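Local coordinates for protein M32 carboxypeptidase (PDB 7A03) that probably removes amino acids one at a time from the C-terminal end of peptides, as a metal-dependent carboxypeptidase of the M32 family, at residues Glu141-Glu146 against Gly414-Phe419; Leu348-Ala353 against His359-Ile364; Lys384-Tyr389 against Val405-His410; Ile409-Ser412 against Tyr418-Thr421. All blocks are in the same frame, centred on the assembly; numbering follows the deposited sequence.

Contact 1 (Glu141-Glu146 against Gly414-Phe419); sequences ELKRKE and GSFGYF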
loop_
_atom_site.group_PDB
_atom_site.type_symbol
_atom_site.label_atom_id
_atom_site.label_comp_id
_atom_site.label_asym_id
_atom_site.label_seq_id
_atom_site.Cartn_x
_atom_site.Cartn_y
_atom_site.Cartn_z
ATOM N N GLU A 141 -19.464 -14.537 -6.837
ATOM C CA GLU A 141 -19.576 -15.859 -7.453
ATOM C C GLU A 141 -18.359 -16.163 -8.322
ATOM O O GLU A 141 -17.763 -17.252 -8.239
ATOM C CB GLU A 141 -20.848 -15.937 -8.302
ATOM C CG GLU A 141 -22.149 -15.747 -7.546
ATOM C CD GLU A 141 -23.367 -16.117 -8.380
ATOM O OE1 GLU A 141 -23.211 -16.346 -9.601
ATOM O OE2 GLU A 141 -24.481 -16.170 -7.812
ATOM N N LEU A 142 -17.970 -15.199 -9.161
ATOM C CA LEU A 142 -16.830 -15.428 -10.041
ATOM C C LEU A 142 -15.536 -15.577 -9.246
ATOM O O LEU A 142 -14.662 -16.378 -9.604
ATOM C CB LEU A 142 -16.740 -14.327 -11.097
ATOM C CG LEU A 142 -17.837 -14.409 -12.170
ATOM C CD1 LEU A 142 -17.811 -13.208 -13.106
ATOM C CD2 LEU A 142 -17.687 -15.702 -12.952
ATOM N N LYS A 143 -15.419 -14.853 -8.133
ATOM C CA LYS A 143 -14.204 -14.943 -7.328
ATOM C C LYS A 143 -14.085 -16.310 -6.669
ATOM O O LYS A 143 -12.981 -16.850 -6.531
ATOM C CB LYS A 143 -14.196 -13.827 -6.283
ATOM C CG LYS A 143 -13.849 -12.475 -6.850
ATOM C CD LYS A 143 -12.347 -12.375 -7.105
ATOM C CE LYS A 143 -12.032 -11.497 -8.289
ATOM N NZ LYS A 143 -10.559 -11.307 -8.334
ATOM N N ARG A 144 -15.215 -16.894 -6.259
ATOM C CA ARG A 144 -15.162 -18.250 -5.718
ATOM C C ARG A 144 -14.743 -19.257 -6.789
ATOM O O ARG A 144 -13.878 -20.123 -6.544
ATOM C CB ARG A 144 -16.496 -18.615 -5.062
ATOM C CG ARG A 144 -16.957 -17.539 -4.064
ATOM C CD ARG A 144 -18.256 -17.912 -3.385
ATOM N NE ARG A 144 -18.146 -19.204 -2.727
ATOM C CZ ARG A 144 -19.182 -19.898 -2.275
ATOM N NH1 ARG A 144 -20.409 -19.416 -2.406
ATOM N NH2 ARG A 144 -18.984 -21.069 -1.690
ATOM N N LYS A 145 -15.309 -19.125 -8.001
ATOM C CA LYS A 145 -14.815 -19.935 -9.120
ATOM C C LYS A 145 -13.303 -19.769 -9.292
ATOM O O LYS A 145 -12.567 -20.751 -9.489
ATOM C CB LYS A 145 -15.546 -19.567 -10.419
ATOM C CG LYS A 145 -16.848 -20.307 -10.644
ATOM C CD LYS A 145 -16.598 -21.732 -11.139
ATOM C CE LYS A 145 -17.905 -22.499 -11.344
ATOM N NZ LYS A 145 -18.879 -21.762 -12.195
ATOM N N GLU A 146 -12.823 -18.529 -9.185
ATOM C CA GLU A 146 -11.399 -18.261 -9.332
ATOM C C GLU A 146 -10.584 -18.962 -8.251
ATOM O O GLU A 146 -9.470 -19.431 -8.515
ATOM C CB GLU A 146 -11.159 -16.752 -9.296
ATOM C CG GLU A 146 -9.752 -16.330 -9.704
ATOM C CD GLU A 146 -9.602 -14.838 -9.765
ATOM O OE1 GLU A 146 -10.483 -14.122 -9.245
ATOM O OE2 GLU A 146 -8.603 -14.376 -10.347
ATOM N N GLY A 414 -12.691 -5.984 -8.424
ATOM C CA GLY A 414 -12.369 -7.385 -8.275
ATOM C C GLY A 414 -11.195 -7.655 -7.368
ATOM O O GLY A 414 -10.661 -8.766 -7.385
ATOM N N SER A 415 -10.783 -6.669 -6.564
ATOM C CA SER A 415 -9.586 -6.788 -5.734
ATOM C C SER A 415 -9.976 -7.349 -4.371
ATOM O O SER A 415 -10.194 -6.626 -3.396
ATOM C CB SER A 415 -8.831 -5.465 -5.638
ATOM O OG SER A 415 -8.773 -4.789 -6.890
ATOM N N PHE A 416 -10.089 -8.674 -4.328
ATOM C CA PHE A 416 -10.350 -9.428 -3.109
ATOM C C PHE A 416 -9.036 -10.033 -2.634
ATOM O O PHE A 416 -8.283 -10.608 -3.427
ATOM C CB PHE A 416 -11.387 -10.530 -3.375
ATOM C CG PHE A 416 -12.807 -10.020 -3.451
ATOM C CD1 PHE A 416 -13.242 -9.298 -4.554
ATOM C CD2 PHE A 416 -13.692 -10.231 -2.401
ATOM C CE1 PHE A 416 -14.542 -8.827 -4.624
ATOM C CE2 PHE A 416 -14.994 -9.762 -2.466
ATOM C CZ PHE A 416 -15.414 -9.054 -3.570
ATOM N N GLY A 417 -8.782 -9.936 -1.329
ATOM C CA GLY A 417 -7.514 -10.320 -0.763
ATOM C C GLY A 417 -6.498 -9.198 -0.697
ATOM O O GLY A 417 -5.354 -9.446 -0.293
ATOM N N TYR A 418 -6.886 -7.972 -1.062
ATOM C CA TYR A 418 -6.001 -6.815 -1.137
ATOM C C TYR A 418 -5.893 -6.102 0.206
ATOM O O TYR A 418 -4.793 -5.762 0.656
ATOM C CB TYR A 418 -6.548 -5.844 -2.197
ATOM C CG TYR A 418 -5.616 -4.726 -2.623
ATOM C CD1 TYR A 418 -5.323 -3.664 -1.780
ATOM C CD2 TYR A 418 -5.062 -4.718 -3.897
ATOM C CE1 TYR A 418 -4.479 -2.637 -2.184
ATOM C CE2 TYR A 418 -4.222 -3.701 -4.309
ATOM C CZ TYR A 418 -3.929 -2.673 -3.452
ATOM O OH TYR A 418 -3.089 -1.670 -3.876
ATOM N N PHE A 419 -7.028 -5.876 0.855
ATOM C CA PHE A 419 -7.031 -5.051 2.058
ATOM C C PHE A 419 -6.017 -5.470 3.127
ATOM O O PHE A 419 -5.391 -4.571 3.726
ATOM C CB PHE A 419 -8.451 -4.989 2.649
ATOM C CG PHE A 419 -9.373 -4.031 1.946
ATOM C CD1 PHE A 419 -9.096 -2.671 1.914
ATOM C CD2 PHE A 419 -10.545 -4.488 1.353
ATOM C CE1 PHE A 419 -9.967 -1.779 1.264
ATOM C CE2 PHE A 419 -11.412 -3.610 0.718
ATOM C CZ PHE A 419 -11.126 -2.253 0.676
HETATM O O HOH W 1 -8.945 -11.224 -5.851
#
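Lys143 and Gly414 meet through a direct hydrogen bond: the ammonium NZ of the lysine donates to the carbonyl O of the glycine at 2.7 Å, lying in the carbonyl plane with a C=O...N angle of 150°. The lysine chain bends at its second and third torsions (chi2 -77°, chi3 148°), which swings NZ back from the helix to the loop. Two further partners grip the same nitrogen. Glu146, one turn along the helix, forms a salt bridge through the syn lone pair of OE1, 3.0 Å from NZ of Lys143, and a water accepts from NZ at 3.0 Å while donating to Phe416 O at 2.6 Å. The close-packed part is this polar knot, buried although it carries charge, and the carboxylate probably offsets much of the ammonium charge. Beside it the fit is looser, CG of Lys143 approaching CD1 of Phe416 obliquely at 4.0 Å, while the other side of the helix is exposed in the isolated molecule. Tyr101 bonds the other carboxylate oxygen of Glu146. Helix 129-150 is thus tied to the loop that precedes helix 420-439, with Ile373 of helix 358-374 and Leu160 of helix 157-164 packing against both Lys143 and Phe416.

Contact 2 (Leu348-Ala353 against His359-Ile364); sequences LIRTEA and HFHIMI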
loop_
_atom_site.group_PDB
_atom_site.type_symbol
_atom_site.label_atom_id
_atom_site.label_comp_id
_atom_site.label_asym_id
_atom_site.label_seq_id
_atom_site.Cartn_x
_atom_site.Cartn_y
_atom_site.Cartn_z
ATOM N N LEU A 348 -15.506 6.644 10.597
ATOM C CA LEU A 348 -16.253 5.857 9.621
ATOM C C LEU A 348 -15.456 5.510 8.368
ATOM O O LEU A 348 -15.698 4.452 7.772
ATOM C CB LEU A 348 -17.519 6.617 9.215
ATOM C CG LEU A 348 -18.571 6.721 10.325
ATOM C CD1 LEU A 348 -19.541 7.857 10.057
ATOM C CD2 LEU A 348 -19.320 5.410 10.441
ATOM N N ILE A 349 -14.516 6.362 7.961
ATOM C CA ILE A 349 -13.855 6.267 6.663
ATOM C C ILE A 349 -12.431 5.769 6.860
ATOM O O ILE A 349 -11.619 6.433 7.521
ATOM C CB ILE A 349 -13.862 7.613 5.924
ATOM C CG1 ILE A 349 -15.295 8.138 5.792
ATOM C CG2 ILE A 349 -13.167 7.478 4.567
ATOM C CD1 ILE A 349 -16.220 7.213 5.003
ATOM N N ARG A 350 -12.121 4.622 6.243
ATOM C CA ARG A 350 -10.800 4.011 6.372
ATOM C C ARG A 350 -9.687 4.960 5.950
ATOM O O ARG A 350 -8.660 5.064 6.634
ATOM C CB ARG A 350 -10.747 2.716 5.561
ATOM C CG ARG A 350 -9.368 2.058 5.476
ATOM C CD ARG A 350 -9.345 0.893 4.468
ATOM N NE ARG A 350 -9.674 1.338 3.109
ATOM C CZ ARG A 350 -8.794 1.900 2.278
ATOM N NH1 ARG A 350 -7.538 2.070 2.654
ATOM N NH2 ARG A 350 -9.157 2.307 1.066
ATOM N N THR A 351 -9.862 5.661 4.823
ATOM C CA THR A 351 -8.777 6.495 4.313
ATOM C C THR A 351 -8.484 7.702 5.194
ATOM O O THR A 351 -7.429 8.320 5.025
ATOM C CB THR A 351 -9.046 6.937 2.869
ATOM O OG1 THR A 351 -10.300 7.638 2.814
ATOM C CG2 THR A 351 -9.083 5.718 1.940
ATOM N N GLU A 352 -9.361 8.022 6.143
ATOM C CA GLU A 352 -9.163 9.132 7.071
ATOM C C GLU A 352 -8.751 8.677 8.466
ATOM O O GLU A 352 -8.570 9.519 9.352
ATOM C CB GLU A 352 -10.445 9.961 7.177
ATOM C CG GLU A 352 -10.813 10.734 5.917
ATOM C CD GLU A 352 -12.289 11.079 5.862
ATOM O OE1 GLU A 352 -12.926 11.176 6.935
ATOM O OE2 GLU A 352 -12.818 11.237 4.744
ATOM N N ALA A 353 -8.614 7.380 8.688
ATOM C CA ALA A 353 -8.421 6.858 10.030
ATOM C C ALA A 353 -6.979 7.026 10.511
ATOM O O ALA A 353 -6.023 6.942 9.737
ATOM C CB ALA A 353 -8.803 5.376 10.061
ATOM N N HIS A 359 -6.592 -0.242 11.614
ATOM C CA HIS A 359 -6.509 -1.689 11.509
ATOM C C HIS A 359 -7.828 -2.377 11.818
ATOM O O HIS A 359 -8.081 -3.464 11.290
ATOM C CB HIS A 359 -5.296 -2.184 12.292
ATOM C CG HIS A 359 -4.057 -1.448 11.899
ATOM N ND1 HIS A 359 -3.466 -1.620 10.663
ATOM C CD2 HIS A 359 -3.363 -0.462 12.516
ATOM C CE1 HIS A 359 -2.438 -0.797 10.552
ATOM N NE2 HIS A 359 -2.348 -0.086 11.665
ATOM N N PHE A 360 -8.723 -1.721 12.562
ATOM C CA PHE A 360 -10.066 -2.279 12.674
ATOM C C PHE A 360 -10.796 -2.219 11.339
ATOM O O PHE A 360 -11.445 -3.199 10.939
ATOM C CB PHE A 360 -10.843 -1.598 13.790
ATOM C CG PHE A 360 -10.360 -1.981 15.160
ATOM C CD1 PHE A 360 -9.283 -1.325 15.734
ATOM C CD2 PHE A 360 -10.935 -3.041 15.837
ATOM C CE1 PHE A 360 -8.818 -1.698 16.987
ATOM C CE2 PHE A 360 -10.476 -3.413 17.080
ATOM C CZ PHE A 360 -9.421 -2.744 17.650
ATOM N N HIS A 361 -10.650 -1.101 10.616
ATOM C CA HIS A 361 -11.200 -1.023 9.263
ATOM C C HIS A 361 -10.714 -2.209 8.437
ATOM O O HIS A 361 -11.509 -2.915 7.794
ATOM C CB HIS A 361 -10.783 0.293 8.599
ATOM C CG HIS A 361 -11.355 1.524 9.241
ATOM N ND1 HIS A 361 -12.568 2.078 8.868
ATOM C CD2 HIS A 361 -10.852 2.338 10.198
ATOM C CE1 HIS A 361 -12.797 3.158 9.595
ATOM N NE2 HIS A 361 -11.772 3.338 10.410
ATOM N N ILE A 362 -9.412 -2.505 8.526
ATOM C CA ILE A 362 -8.902 -3.587 7.693
ATOM C C ILE A 362 -9.458 -4.903 8.191
ATOM O O ILE A 362 -9.875 -5.764 7.398
ATOM C CB ILE A 362 -7.363 -3.576 7.658
ATOM C CG1 ILE A 362 -6.839 -2.275 7.052
ATOM C CG2 ILE A 362 -6.823 -4.770 6.884
ATOM C CD1 ILE A 362 -7.138 -2.117 5.561
ATOM N N MET A 363 -9.519 -5.068 9.511
ATOM C CA MET A 363 -9.992 -6.330 10.058
ATOM C C MET A 363 -11.416 -6.603 9.604
ATOM O O MET A 363 -11.746 -7.733 9.205
ATOM C CB MET A 363 -9.907 -6.294 11.577
ATOM C CG MET A 363 -10.151 -7.633 12.238
ATOM S SD MET A 363 -10.150 -7.446 14.020
ATOM C CE MET A 363 -11.695 -6.575 14.259
ATOM N N ILE A 364 -12.252 -5.559 9.579
ATOM C CA ILE A 364 -13.643 -5.764 9.201
ATOM C C ILE A 364 -13.710 -6.230 7.757
ATOM O O ILE A 364 -14.369 -7.233 7.443
ATOM C CB ILE A 364 -14.461 -4.488 9.459
ATOM C CG1 ILE A 364 -14.634 -4.296 10.968
ATOM C CG2 ILE A 364 -15.805 -4.585 8.750
ATOM C CD1 ILE A 364 -14.996 -2.890 11.360
#
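With chi1 at -66°, His361 sets its imidazole opposite its own carbonyl carbon and out from the helix to meet Arg350, whose CG is turned opposite the backbone N (chi1 173°) to run past CB of the histidine. The result is a CH-pi contact: CA of Arg350 stands 3.8 Å from the centroid of the His361 ring, 17° off the normal, over one face but displaced toward the rim. At the ring edge, in its plane, O of Leu348 lies 3.7 Å from CE1 of His361, and the methyl CB of Ala353 reaches NE2 of His361 obliquely at 3.6 Å. The loop between helices 334-341 and 358-374 thereby folds back on the first turns of the second helix, and a short 3-10 turn, 350-352, followed by Ala353, brings Arg350 CA and the alanine methyl to the same side of the ring. What fixes the ring's rotation is probably ND1 of His361, hydrogen-bonded to the hydroxyl of Tyr390 on helix 382-394. The arginine leads elsewhere. Its chain bends at CD, and beyond it NE forms a salt bridge with Asp408 while NH1 bonds Tyr358. At that bend, CD of Arg350 rests 3.9 Å from CD1 of Ile362.

Contact 3 (Lys384-Tyr389 against Val405-His410); sequences KTWNDY and VLQDIH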
loop_
_atom_site.group_PDB
_atom_site.type_symbol
_atom_site.label_atom_id
_atom_site.label_comp_id
_atom_site.label_asym_id
_atom_site.label_seq_id
_atom_site.Cartn_x
_atom_site.Cartn_y
_atom_site.Cartn_z
ATOM N N LYS A 384 -26.018 -4.080 6.231
ATOM C CA LYS A 384 -26.300 -4.327 7.642
ATOM C C LYS A 384 -25.139 -5.042 8.322
ATOM O O LYS A 384 -24.759 -4.695 9.448
ATOM C CB LYS A 384 -27.596 -5.127 7.798
ATOM C CG LYS A 384 -28.002 -5.331 9.252
ATOM C CD LYS A 384 -28.764 -6.622 9.477
ATOM C CE LYS A 384 -28.192 -7.412 10.647
ATOM N NZ LYS A 384 -28.675 -6.909 11.964
ATOM N N THR A 385 -24.565 -6.044 7.652
ATOM C CA THR A 385 -23.405 -6.750 8.190
ATOM C C THR A 385 -22.261 -5.780 8.459
ATOM O O THR A 385 -21.657 -5.780 9.545
ATOM C CB THR A 385 -22.974 -7.808 7.171
ATOM O OG1 THR A 385 -24.061 -8.722 6.954
ATOM C CG2 THR A 385 -21.760 -8.567 7.658
ATOM N N TRP A 386 -21.950 -4.956 7.459
ATOM C CA TRP A 386 -20.912 -3.941 7.572
ATOM C C TRP A 386 -21.178 -3.029 8.764
ATOM O O TRP A 386 -20.299 -2.816 9.609
ATOM C CB TRP A 386 -20.890 -3.140 6.269
ATOM C CG TRP A 386 -19.878 -2.051 6.199
ATOM C CD1 TRP A 386 -19.954 -0.810 6.768
ATOM C CD2 TRP A 386 -18.635 -2.089 5.491
ATOM N NE1 TRP A 386 -18.833 -0.083 6.473
ATOM C CE2 TRP A 386 -18.007 -0.841 5.683
ATOM C CE3 TRP A 386 -17.990 -3.062 4.716
ATOM C CZ2 TRP A 386 -16.761 -0.541 5.138
ATOM C CZ3 TRP A 386 -16.754 -2.764 4.167
ATOM C CH2 TRP A 386 -16.152 -1.509 4.381
ATOM N N ASN A 387 -22.395 -2.486 8.846
ATOM C CA ASN A 387 -22.713 -1.544 9.912
ATOM C C ASN A 387 -22.597 -2.195 11.282
ATOM O O ASN A 387 -22.120 -1.564 12.233
ATOM C CB ASN A 387 -24.111 -0.965 9.702
ATOM C CG ASN A 387 -24.244 -0.209 8.385
ATOM O OD1 ASN A 387 -23.262 0.021 7.671
ATOM N ND2 ASN A 387 -25.469 0.180 8.058
ATOM N N ASP A 388 -23.028 -3.461 11.407
ATOM C CA ASP A 388 -22.892 -4.175 12.672
ATOM C C ASP A 388 -21.428 -4.337 13.057
ATOM O O ASP A 388 -21.062 -4.141 14.223
ATOM C CB ASP A 388 -23.574 -5.540 12.583
ATOM C CG ASP A 388 -25.085 -5.438 12.552
ATOM O OD1 ASP A 388 -25.631 -4.356 12.874
ATOM O OD2 ASP A 388 -25.727 -6.449 12.194
ATOM N N TYR A 389 -20.577 -4.697 12.086
ATOM C CA TYR A 389 -19.144 -4.809 12.358
ATOM C C TYR A 389 -18.581 -3.477 12.845
ATOM O O TYR A 389 -17.817 -3.418 13.824
ATOM C CB TYR A 389 -18.417 -5.259 11.081
ATOM C CG TYR A 389 -18.204 -6.760 10.937
ATOM C CD1 TYR A 389 -17.246 -7.423 11.691
ATOM C CD2 TYR A 389 -18.950 -7.504 10.030
ATOM C CE1 TYR A 389 -17.047 -8.790 11.556
ATOM C CE2 TYR A 389 -18.757 -8.874 9.889
ATOM C CZ TYR A 389 -17.804 -9.507 10.659
ATOM O OH TYR A 389 -17.603 -10.862 10.522
ATOM N N VAL A 405 -20.611 0.659 3.553
ATOM C CA VAL A 405 -20.145 -0.423 2.688
ATOM C C VAL A 405 -19.720 0.048 1.301
ATOM O O VAL A 405 -18.946 -0.641 0.627
ATOM C CB VAL A 405 -21.208 -1.540 2.634
ATOM C CG1 VAL A 405 -22.458 -1.066 1.893
ATOM C CG2 VAL A 405 -20.642 -2.789 1.996
ATOM N N LEU A 406 -20.185 1.207 0.851
ATOM C CA LEU A 406 -19.855 1.685 -0.485
ATOM C C LEU A 406 -18.653 2.629 -0.515
ATOM O O LEU A 406 -18.416 3.272 -1.542
ATOM C CB LEU A 406 -21.073 2.365 -1.120
ATOM C CG LEU A 406 -22.307 1.514 -1.414
ATOM C CD1 LEU A 406 -23.415 2.393 -1.963
ATOM C CD2 LEU A 406 -21.977 0.403 -2.410
ATOM N N GLN A 407 -17.877 2.728 0.574
ATOM C CA GLN A 407 -16.825 3.741 0.611
ATOM C C GLN A 407 -15.618 3.374 -0.249
ATOM O O GLN A 407 -14.982 4.262 -0.824
ATOM C CB GLN A 407 -16.396 4.039 2.051
ATOM C CG GLN A 407 -15.831 2.847 2.827
ATOM C CD GLN A 407 -15.460 3.230 4.259
ATOM O OE1 GLN A 407 -14.311 3.551 4.544
ATOM N NE2 GLN A 407 -16.446 3.219 5.156
ATOM N N ASP A 408 -15.271 2.097 -0.331
ATOM C CA ASP A 408 -14.017 1.674 -0.938
ATOM C C ASP A 408 -14.279 1.007 -2.281
ATOM O O ASP A 408 -15.226 0.227 -2.424
ATOM C CB ASP A 408 -13.245 0.727 -0.011
ATOM C CG ASP A 408 -12.482 1.474 1.057
ATOM O OD1 ASP A 408 -12.064 2.618 0.784
ATOM O OD2 ASP A 408 -12.287 0.922 2.164
ATOM N N ILE A 409 -13.421 1.322 -3.258
ATOM C CA ILE A 409 -13.609 0.881 -4.640
ATOM C C ILE A 409 -13.139 -0.542 -4.893
ATOM O O ILE A 409 -13.472 -1.112 -5.941
ATOM C CB ILE A 409 -12.862 1.857 -5.571
ATOM C CG1 ILE A 409 -13.394 1.777 -7.008
ATOM C CG2 ILE A 409 -11.352 1.609 -5.518
ATOM C CD1 ILE A 409 -12.873 2.910 -7.911
ATOM N N HIS A 410 -12.417 -1.144 -3.941
ATOM C CA HIS A 410 -11.643 -2.350 -4.222
ATOM C C HIS A 410 -12.515 -3.461 -4.791
ATOM O O HIS A 410 -12.160 -4.088 -5.800
ATOM C CB HIS A 410 -10.886 -2.803 -2.967
ATOM C CG HIS A 410 -9.898 -1.792 -2.467
ATOM N ND1 HIS A 410 -10.256 -0.507 -2.118
ATOM C CD2 HIS A 410 -8.562 -1.877 -2.258
ATOM C CE1 HIS A 410 -9.186 0.156 -1.719
ATOM N NE2 HIS A 410 -8.144 -0.654 -1.794
HETATM O O HOH W 2 -23.240 0.287 4.779
#
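Trp386 lays its indole under the backbone of Val405 and is the main apolar piece of this contact. Its side chain swings opposite the backbone N (chi1 -180°) and reaches across from helix 382-394 to the loop. CA of Val405 sits 3.8 Å from the centroid of the six-membered ring, 21° off its normal, a CH-pi contact over the face, while CG2 of Val405 touches CE3 of Trp386 at 3.8 Å. The helix 382-394 and the loop running back from it toward helix 420-439 are closed on each other here, with the indole as the wedge between them; Tyr390 stacks on it, and Arg365 and Ile368 of helix 358-374 also touch it. At the indole edge, NE2 of Gln407 comes 3.8 Å from CZ2 of Trp386, the amide plane turned 53° to the ring; that NE2 is bonded to Leu348 O and Gly404 O. With an alanine here in place of Trp386, CA and CG2 of Val405 would probably lose the aromatic surface they rest on, opening a gap between helix and loop. Next in sequence, Asn387 adds a polar link: a water donates to its OD1 at 2.9 Å and accepts from N of Val405 at 2.9 Å.

Contact 4 (Ile409-Ser412 against Tyr418-Thr421); sequences IHWS and YFPT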
loop_
_atom_site.group_PDB
_atom_site.type_symbol
_atom_site.label_atom_id
_atom_site.label_comp_id
_atom_site.label_asym_id
_atom_site.label_seq_id
_atom_site.Cartn_x
_atom_site.Cartn_y
_atom_site.Cartn_z
ATOM N N ILE A 409 -13.421 1.322 -3.258
ATOM C CA ILE A 409 -13.609 0.881 -4.640
ATOM C C ILE A 409 -13.139 -0.542 -4.893
ATOM O O ILE A 409 -13.472 -1.112 -5.941
ATOM C CB ILE A 409 -12.862 1.857 -5.571
ATOM C CG1 ILE A 409 -13.394 1.777 -7.008
ATOM C CG2 ILE A 409 -11.352 1.609 -5.518
ATOM C CD1 ILE A 409 -12.873 2.910 -7.911
ATOM N N HIS A 410 -12.417 -1.144 -3.941
ATOM C CA HIS A 410 -11.643 -2.350 -4.222
ATOM C C HIS A 410 -12.515 -3.461 -4.791
ATOM O O HIS A 410 -12.160 -4.088 -5.800
ATOM C CB HIS A 410 -10.886 -2.803 -2.967
ATOM C CG HIS A 410 -9.898 -1.792 -2.467
ATOM N ND1 HIS A 410 -10.256 -0.507 -2.118
ATOM C CD2 HIS A 410 -8.562 -1.877 -2.258
ATOM C CE1 HIS A 410 -9.186 0.156 -1.719
ATOM N NE2 HIS A 410 -8.144 -0.654 -1.794
ATOM N N TRP A 411 -13.680 -3.694 -4.182
ATOM C CA TRP A 411 -14.517 -4.816 -4.584
ATOM C C TRP A 411 -15.036 -4.639 -6.003
ATOM O O TRP A 411 -15.114 -5.611 -6.762
ATOM C CB TRP A 411 -15.670 -4.996 -3.599
ATOM C CG TRP A 411 -15.209 -5.461 -2.240
ATOM C CD1 TRP A 411 -14.003 -6.020 -1.932
ATOM C CD2 TRP A 411 -15.954 -5.425 -1.026
ATOM N NE1 TRP A 411 -13.942 -6.319 -0.589
ATOM C CE2 TRP A 411 -15.135 -5.973 -0.013
ATOM C CE3 TRP A 411 -17.235 -4.981 -0.691
ATOM C CZ2 TRP A 411 -15.561 -6.089 1.306
ATOM C CZ3 TRP A 411 -17.654 -5.097 0.621
ATOM C CH2 TRP A 411 -16.818 -5.638 1.600
ATOM N N SER A 412 -15.383 -3.402 -6.385
ATOM C CA SER A 412 -15.832 -3.166 -7.758
ATOM C C SER A 412 -14.734 -3.446 -8.772
ATOM O O SER A 412 -15.036 -3.720 -9.942
ATOM C CB SER A 412 -16.385 -1.744 -7.917
ATOM O OG SER A 412 -15.359 -0.774 -7.965
ATOM N N TYR A 418 -6.886 -7.972 -1.062
ATOM C CA TYR A 418 -6.001 -6.815 -1.137
ATOM C C TYR A 418 -5.893 -6.102 0.206
ATOM O O TYR A 418 -4.793 -5.762 0.656
ATOM C CB TYR A 418 -6.548 -5.844 -2.197
ATOM C CG TYR A 418 -5.616 -4.726 -2.623
ATOM C CD1 TYR A 418 -5.323 -3.664 -1.780
ATOM C CD2 TYR A 418 -5.062 -4.718 -3.897
ATOM C CE1 TYR A 418 -4.479 -2.637 -2.184
ATOM C CE2 TYR A 418 -4.222 -3.701 -4.309
ATOM C CZ TYR A 418 -3.929 -2.673 -3.452
ATOM O OH TYR A 418 -3.089 -1.670 -3.876
ATOM N N PHE A 419 -7.028 -5.876 0.855
ATOM C CA PHE A 419 -7.031 -5.051 2.058
ATOM C C PHE A 419 -6.017 -5.470 3.127
ATOM O O PHE A 419 -5.391 -4.571 3.726
ATOM C CB PHE A 419 -8.451 -4.989 2.649
ATOM C CG PHE A 419 -9.373 -4.031 1.946
ATOM C CD1 PHE A 419 -9.096 -2.671 1.914
ATOM C CD2 PHE A 419 -10.545 -4.488 1.353
ATOM C CE1 PHE A 419 -9.967 -1.779 1.264
ATOM C CE2 PHE A 419 -11.412 -3.610 0.718
ATOM C CZ PHE A 419 -11.126 -2.253 0.676
ATOM N N PRO A 420 -5.808 -6.763 3.428
ATOM C CA PRO A 420 -4.870 -7.094 4.513
ATOM C C PRO A 420 -3.479 -6.511 4.314
ATOM O O PRO A 420 -2.802 -6.220 5.311
ATOM C CB PRO A 420 -4.854 -8.631 4.518
ATOM C CG PRO A 420 -6.162 -9.021 3.941
ATOM C CD PRO A 420 -6.468 -7.976 2.897
ATOM N N THR A 421 -3.046 -6.308 3.057
ATOM C CA THR A 421 -1.697 -5.805 2.825
ATOM C C THR A 421 -1.470 -4.452 3.489
ATOM O O THR A 421 -0.352 -4.177 3.938
ATOM C CB THR A 421 -1.357 -5.758 1.332
ATOM O OG1 THR A 421 -2.210 -4.823 0.662
ATOM C CG2 THR A 421 -1.514 -7.140 0.715
#
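His410 and Phe419 meet obliquely, their planes 32° apart and their centroids 4.2 Å, and CZ of Phe419 comes within 3.4 Å of CG of His410. They are the heart of an aromatic cluster, completed by Trp411 and Tyr418, that joins two parts of the loop leading into helix 420-439. CE1 of Phe419 stands over the middle of the imidazole. Tyr418 meets the same histidine differently: with its CG opposite the backbone N (chi1 -168°), its ring is brought to the His410 edge, which its face receives in an offset edge-to-face pair, and CD1 of Tyr418 lies in the imidazole plane, 3.7 Å from CD2 of His410. Phe419 in turn presents its edge to the face of Trp411, an offset edge-to-face pair with planes at 84°; NE1 of Trp411 lies 3.9 Å from CE2 of Phe419. The phenyl thus has the imidazole over one face and the indole at its edge. Polar atoms of both are bonded outward: NE2 of His410 to the hydroxyl of Tyr422, NE1 of Trp411 to Glu369. Arg365 also makes a cation-pi contact with Phe419. A serine in place of His410 would probably leave the faces of Phe419 and Tyr418 without the imidazole and Tyr422 without its bond, both rings freer to turn. A glycerol, probably from the crystallisation liquor, lies about 4 Å from the His410 side chain. Beyond the rings, O of Tyr418 accepts from OG1 of Thr421 at 2.7 Å.

Overall arrangement
The four contacts illustrate how a long loop can be bound into a helical fold from several directions. Contact 2 comes before contact 3 along the chain, and contact 4 follows on from it; contact 1 spans them all, joining helix 129-150 to residues 414-419. Contacts 1 and 4 share Tyr418 and Phe419 and have centres about 9 Å apart; contacts 3 and 4 share Ile409 and His410, about 12 Å apart; contacts 2 and 3 lie about 10 Å apart, with a probable hydrogen bond from Arg350 N to Gln407 OE1. The loop between helices 382-394 and 420-439 is thus held partly by helices distant in sequence, within a mainly helical chain, as in M32 peptidases.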